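Local coordinates for Ro sixty-related protein, RSR (Deinococcus radiodurans, PDB 2NVO) that binds small RNAs that accumulate during recovery from UV irradiation and contributes to the resistance of this bacterium to ultraviolet light, at residues P315-Q327 with V383-M395. Numbering follows the deposited sequence.
Sequences PLDALKARLVYAQ and VPGLTPNMAAAAM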
# COMPACT_ATOMS: atom_id res chain seq x y z
N PRO A 315 4.69 4.19 -11.72
CA PRO A 315 6.03 4.01 -12.28
C PRO A 315 6.99 3.29 -11.31
O PRO A 315 7.77 2.45 -11.75
CB PRO A 315 6.48 5.45 -12.58
CG PRO A 315 5.20 6.21 -12.76
CD PRO A 315 4.23 5.59 -11.80
N LEU A 316 6.92 3.59 -10.01
CA LEU A 316 7.74 2.90 -9.01
C LEU A 316 7.43 1.40 -8.90
O LEU A 316 8.28 0.61 -8.50
CB LEU A 316 7.57 3.57 -7.64
CG LEU A 316 8.24 4.93 -7.55
CD1 LEU A 316 7.98 5.54 -6.17
CD2 LEU A 316 9.74 4.78 -7.80
N ASP A 317 6.20 1.01 -9.21
CA ASP A 317 5.84 -0.40 -9.29
C ASP A 317 6.67 -1.07 -10.38
O ASP A 317 7.17 -2.18 -10.19
CB ASP A 317 4.36 -0.58 -9.63
CG ASP A 317 3.45 -0.20 -8.48
OD1 ASP A 317 3.90 -0.27 -7.32
OD2 ASP A 317 2.26 0.14 -8.75
N ALA A 318 6.81 -0.40 -11.52
CA ALA A 318 7.58 -0.96 -12.60
C ALA A 318 9.07 -0.93 -12.26
O ALA A 318 9.79 -1.86 -12.57
CB ALA A 318 7.30 -0.22 -13.93
N LEU A 319 9.52 0.15 -11.63
CA LEU A 319 10.93 0.24 -11.26
C LEU A 319 11.26 -0.89 -10.27
O LEU A 319 12.25 -1.56 -10.44
CB LEU A 319 11.29 1.62 -10.68
CG LEU A 319 12.78 1.83 -10.35
CD1 LEU A 319 13.70 1.40 -11.49
CD2 LEU A 319 13.06 3.29 -9.93
N LYS A 320 10.42 -1.09 -9.26
CA LYS A 320 10.66 -2.15 -8.29
C LYS A 320 10.71 -3.52 -8.97
O LYS A 320 11.61 -4.33 -8.72
CB LYS A 320 9.60 -2.14 -7.18
CG LYS A 320 9.69 -3.35 -6.24
CD LYS A 320 8.51 -3.42 -5.29
CE LYS A 320 8.65 -4.60 -4.33
NZ LYS A 320 7.72 -4.48 -3.16
N ALA A 321 9.74 -3.79 -9.85
CA ALA A 321 9.73 -5.08 -10.54
C ALA A 321 11.00 -5.32 -11.34
O ALA A 321 11.53 -6.42 -11.34
CB ALA A 321 8.46 -5.23 -11.43
N ARG A 322 11.49 -4.29 -12.02
CA ARG A 322 12.71 -4.40 -12.78
C ARG A 322 13.91 -4.71 -11.89
O ARG A 322 14.69 -5.61 -12.17
CB ARG A 322 13.01 -3.14 -13.57
CG ARG A 322 14.37 -3.20 -14.24
CD ARG A 322 14.52 -2.23 -15.36
NE ARG A 322 14.60 -0.84 -14.91
CZ ARG A 322 15.66 -0.29 -14.31
NH1 ARG A 322 16.73 -1.02 -14.04
NH2 ARG A 322 15.64 0.99 -13.98
N LEU A 323 14.06 -3.95 -10.81
CA LEU A 323 15.21 -4.13 -9.92
C LEU A 323 15.15 -5.51 -9.28
O LEU A 323 16.14 -6.20 -9.25
CB LEU A 323 15.25 -3.03 -8.85
CG LEU A 323 15.47 -1.60 -9.37
CD1 LEU A 323 15.20 -0.52 -8.31
CD2 LEU A 323 16.85 -1.44 -9.96
N VAL A 324 13.99 -5.89 -8.77
CA VAL A 324 13.83 -7.21 -8.13
C VAL A 324 14.17 -8.33 -9.11
O VAL A 324 14.93 -9.26 -8.80
CB VAL A 324 12.39 -7.42 -7.62
CG1 VAL A 324 12.17 -8.89 -7.22
CG2 VAL A 324 12.11 -6.50 -6.44
N TYR A 325 13.61 -8.22 -10.32
CA TYR A 325 13.82 -9.22 -11.35
C TYR A 325 15.26 -9.29 -11.82
O TYR A 325 15.80 -10.37 -12.03
CB TYR A 325 12.87 -8.96 -12.54
CG TYR A 325 13.07 -9.90 -13.70
CD1 TYR A 325 12.87 -11.26 -13.56
CD2 TYR A 325 13.47 -9.41 -14.95
CE1 TYR A 325 13.06 -12.13 -14.64
CE2 TYR A 325 13.66 -10.26 -16.02
CZ TYR A 325 13.46 -11.62 -15.86
OH TYR A 325 13.66 -12.45 -16.93
N ALA A 326 15.91 -8.14 -11.98
CA ALA A 326 17.24 -8.11 -12.56
C ALA A 326 18.29 -8.73 -11.64
O ALA A 326 19.40 -9.02 -12.09
CB ALA A 326 17.64 -6.69 -12.97
N GLN A 327 17.93 -8.94 -10.38
CA GLN A 327 18.85 -9.52 -9.41
C GLN A 327 19.13 -10.99 -9.73
O GLN A 327 20.24 -11.48 -9.51
CB GLN A 327 18.28 -9.41 -8.00
CG GLN A 327 18.45 -8.05 -7.38
CD GLN A 327 19.91 -7.72 -7.18
OE1 GLN A 327 20.71 -8.59 -6.84
NE2 GLN A 327 20.27 -6.46 -7.40
N VAL A 383 13.87 -2.75 -1.58
CA VAL A 383 14.06 -3.08 -2.99
C VAL A 383 15.53 -3.05 -3.37
O VAL A 383 16.14 -2.00 -3.32
CB VAL A 383 13.23 -2.14 -3.90
CG1 VAL A 383 13.50 -2.44 -5.38
CG2 VAL A 383 11.75 -2.27 -3.57
N PRO A 384 16.09 -4.21 -3.76
CA PRO A 384 17.54 -4.27 -4.00
C PRO A 384 17.98 -3.30 -5.09
O PRO A 384 17.48 -3.38 -6.21
CB PRO A 384 17.74 -5.71 -4.48
CG PRO A 384 16.41 -6.06 -5.10
CD PRO A 384 15.43 -5.47 -4.14
N GLY A 385 18.90 -2.41 -4.78
CA GLY A 385 19.38 -1.46 -5.76
C GLY A 385 18.56 -0.19 -5.88
O GLY A 385 18.96 0.73 -6.59
N LEU A 386 17.42 -0.10 -5.19
CA LEU A 386 16.63 1.14 -5.29
C LEU A 386 17.25 2.17 -4.32
O LEU A 386 16.84 2.27 -3.19
CB LEU A 386 15.16 0.91 -4.93
CG LEU A 386 14.25 2.16 -5.04
CD1 LEU A 386 14.34 2.78 -6.42
CD2 LEU A 386 12.79 1.83 -4.71
N THR A 387 18.26 2.88 -4.78
CA THR A 387 18.95 3.85 -3.91
C THR A 387 18.07 5.06 -3.61
O THR A 387 17.17 5.37 -4.37
CB THR A 387 20.25 4.33 -4.52
OG1 THR A 387 20.01 5.08 -5.72
CG2 THR A 387 21.17 3.13 -4.82
N PRO A 388 18.30 5.72 -2.47
CA PRO A 388 17.53 6.95 -2.24
C PRO A 388 17.67 7.92 -3.42
O PRO A 388 16.69 8.57 -3.78
CB PRO A 388 18.17 7.52 -0.96
CG PRO A 388 18.64 6.26 -0.21
CD PRO A 388 19.11 5.32 -1.31
N ASN A 389 18.85 7.99 -4.03
CA ASN A 389 19.10 8.86 -5.17
C ASN A 389 18.20 8.46 -6.35
O ASN A 389 17.54 9.30 -6.94
CB ASN A 389 20.59 8.83 -5.56
CG ASN A 389 20.88 9.42 -6.94
OD1 ASN A 389 20.62 10.61 -7.21
ND2 ASN A 389 21.47 8.61 -7.81
N MET A 390 18.13 7.17 -6.64
CA MET A 390 17.26 6.67 -7.69
C MET A 390 15.79 6.96 -7.38
O MET A 390 15.04 7.41 -8.26
CB MET A 390 17.48 5.17 -7.90
CG MET A 390 16.73 4.60 -9.10
SD MET A 390 16.90 2.81 -9.23
CE MET A 390 18.67 2.64 -9.48
N ALA A 391 15.37 6.70 -6.15
CA ALA A 391 13.97 6.92 -5.77
C ALA A 391 13.58 8.40 -5.91
O ALA A 391 12.50 8.71 -6.46
CB ALA A 391 13.70 6.44 -4.34
N ALA A 392 14.42 9.29 -5.40
CA ALA A 392 14.18 10.72 -5.46
C ALA A 392 14.17 11.26 -6.91
O ALA A 392 13.38 12.16 -7.25
CB ALA A 392 15.22 11.47 -4.61
N ALA A 393 15.05 10.71 -7.75
CA ALA A 393 15.08 11.07 -9.16
C ALA A 393 13.83 10.62 -9.87
O ALA A 393 13.30 11.36 -10.73
CB ALA A 393 16.34 10.52 -9.86
N ALA A 394 13.37 9.41 -9.54
CA ALA A 394 12.11 8.88 -10.07
C ALA A 394 10.93 9.79 -9.69
O ALA A 394 10.12 10.18 -10.56
CB ALA A 394 11.87 7.43 -9.56
N MET A 395 10.85 10.15 -8.41
CA MET A 395 9.76 11.00 -7.92
C MET A 395 9.83 12.41 -8.52
O MET A 395 8.80 13.05 -8.72
CB MET A 395 9.76 11.08 -6.39
CG MET A 395 9.41 9.75 -5.68
SD MET A 395 7.81 9.06 -6.19
CE MET A 395 6.66 10.28 -5.59
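The amide of Gln327 is the flat group here, with the puckered ring of Pro384 beside it. Pro384 CB lies above one face, 4.0 Å from Gln327 CD and offset toward the side of CG and NE2, while the ring is met at its edge: Gln327 CG lies 3.6 Å from Pro384 CG, and Val324 approaches along the CG-CD side. The bend of Gln327 at chi2 (-65°) turns the amide to run past Pro384 CB, the side chains heading in opposite directions.

Beside them, Leu323 meets the type II turn from Val383 to Leu386, closed by Leu386 N to Val383 O. Its CB rests 3.5 Å from Pro384 O, and its CD1 reaches Leu386 CB at 3.7 Å, the side chains crossing nearly at right angles. Gly385 occupies the turn position with positive phi (87°), and its N hydrogen-bonds to Asp379 OD1. The extended Lys320 lays its methylenes over Val383, with CG 3.5 Å from Val383 CG2.

Farther along, the Met390 sulfur touches both Leu319 CD2 and Leu323 CD1, each 3.9 Å from SD. Leu316 then splits its branches, CD2 going to Ala394 and CD1 to Met395 SD at 3.5 Å. Thr387 OG1, at the N-cap of helix 388-402, accepts from Met390 N, and Leu426 and Met430 of helix 426-432 extend the apolar surface.

A TROVE helix thus packs on a turn and helix of the VWFA-like domain, part of the closure of the ring-shaped monomer. With 560 Å² buried and no hydrogen bond between the segments, the joint is probably held mainly by apolar burial and van der Waals contact.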